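PDB 2ESN: probable transcriptional regulator from Pseudomonas aeruginosa, which probably binds DNA through a winged helix-turn-helix domain and regulates transcription in response to a small-molecule effector, as LysR-type regulators do. Local coordinates for the interface of chains A and B. Sequence-based numbering; all coordinates share one arbitrary frame. Chains: chain A/B, probable transcriptional regulator.

The interface of chains A and B. Residues chain A 7, 12, 15, 80; chain B 80-81, 84-85, 88.
The backbones of A:Ala80 and B:Ala80 come within 4.0 Å, CA to CA, where helix 68-87 of chain A meets helix 68-91 of chain B, and the loop at A:Leu7 lies over another side of the chain B helix. In LysR-type regulators this long helix links the winged helix-turn-helix domain to the effector domain and pairs with its twin in the dimer, the role it very likely has here; a two-fold axis relates the chains, so each contact recurs with the chains exchanged.

B:Leu84 is the knob of the patch. Its CG, anti to the carbonyl carbon (chi1 -69°), sends both methyls out from the helix into chain A. The branch carbon CG sits against the A:Ala80 CB methyl at 3.5 Å, a tight fit for two carbons. Beyond it the B:Leu84 methyls reach tip to tip toward A:Leu15, whose CD1 meets both of them, 3.5 Å from B:Leu84 CD2 and 3.6 Å from B:Leu84 CD1. A:Leu12 stands further off, its CD2 4.3 Å from B:Leu84 CD1.

A:Leu7 comes from the opposite side of B:Leu84 to A:Ala80 and lies across it at about a right angle. It has more surface hidden by chain B (80 Å²) than any other residue of the patch. Turned away from its backbone N (chi1 -151°), its branch extends over the helix, and the two methyls part along it. CD1 settles 3.5 Å from B:Leu84 CB and also meets B:Leu88 CD1 at 3.7 Å, with the backbone of B:Gly85, which carries no side chain, a looser neighbour. CD2 points back one turn to B:Leu81 CD2, 3.7 Å off.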
# COMPACT_ATOMS: atom_id res chain seq x y z
N LEU A 7 -31.59 9.20 -8.04
CA LEU A 7 -31.51 8.46 -6.84
C LEU A 7 -32.02 9.34 -5.70
O LEU A 7 -32.63 8.86 -4.75
CB LEU A 7 -30.04 8.11 -6.64
CG LEU A 7 -29.54 6.87 -5.92
CD1 LEU A 7 -29.96 5.61 -6.66
CD2 LEU A 7 -28.00 7.03 -5.86
N LEU A 12 -36.13 5.79 -1.44
CA LEU A 12 -35.35 4.52 -1.37
C LEU A 12 -35.99 3.43 -0.48
O LEU A 12 -35.76 2.27 -0.73
CB LEU A 12 -33.87 4.75 -0.97
CG LEU A 12 -33.11 5.72 -1.88
CD1 LEU A 12 -31.72 6.02 -1.32
CD2 LEU A 12 -33.07 5.19 -3.32
N LEU A 15 -37.67 0.57 -2.32
CA LEU A 15 -36.84 -0.51 -2.89
C LEU A 15 -37.03 -1.84 -2.15
O LEU A 15 -36.84 -2.89 -2.75
CB LEU A 15 -35.36 -0.13 -2.86
CG LEU A 15 -34.97 0.95 -3.89
CD1 LEU A 15 -33.50 1.05 -3.94
CD2 LEU A 15 -35.53 0.70 -5.31
N ALA A 80 -27.41 -3.81 -4.09
CA ALA A 80 -27.52 -2.64 -3.20
C ALA A 80 -28.05 -2.99 -1.82
O ALA A 80 -27.48 -2.57 -0.81
CB ALA A 80 -28.38 -1.55 -3.84
N ALA B 80 -23.58 0.44 -2.26
CA ALA B 80 -25.02 0.37 -2.52
C ALA B 80 -25.48 1.39 -3.60
O ALA B 80 -26.01 1.01 -4.66
CB ALA B 80 -25.76 0.54 -1.28
N LEU B 81 -25.21 2.67 -3.35
CA LEU B 81 -25.54 3.79 -4.26
C LEU B 81 -24.96 3.63 -5.64
O LEU B 81 -25.57 4.07 -6.60
CB LEU B 81 -25.06 5.15 -3.67
CG LEU B 81 -25.70 5.51 -2.34
CD1 LEU B 81 -25.31 6.87 -1.78
CD2 LEU B 81 -27.20 5.47 -2.55
N LEU B 84 -27.16 0.87 -7.30
CA LEU B 84 -28.46 1.44 -7.67
C LEU B 84 -28.31 2.38 -8.83
O LEU B 84 -29.07 2.29 -9.81
CB LEU B 84 -29.10 2.19 -6.53
CG LEU B 84 -29.57 1.34 -5.39
CD1 LEU B 84 -30.08 2.27 -4.29
CD2 LEU B 84 -30.66 0.36 -5.88
N GLY B 85 -27.28 3.24 -8.74
CA GLY B 85 -26.96 4.25 -9.73
C GLY B 85 -26.87 3.68 -11.11
O GLY B 85 -27.46 4.22 -12.02
N LEU B 88 -30.29 2.21 -12.44
CA LEU B 88 -31.20 3.30 -12.73
C LEU B 88 -30.83 4.08 -13.99
O LEU B 88 -31.70 4.77 -14.59
CB LEU B 88 -31.22 4.24 -11.54
CG LEU B 88 -32.05 3.68 -10.42
CD1 LEU B 88 -32.26 4.71 -9.34
CD2 LEU B 88 -33.37 3.23 -11.01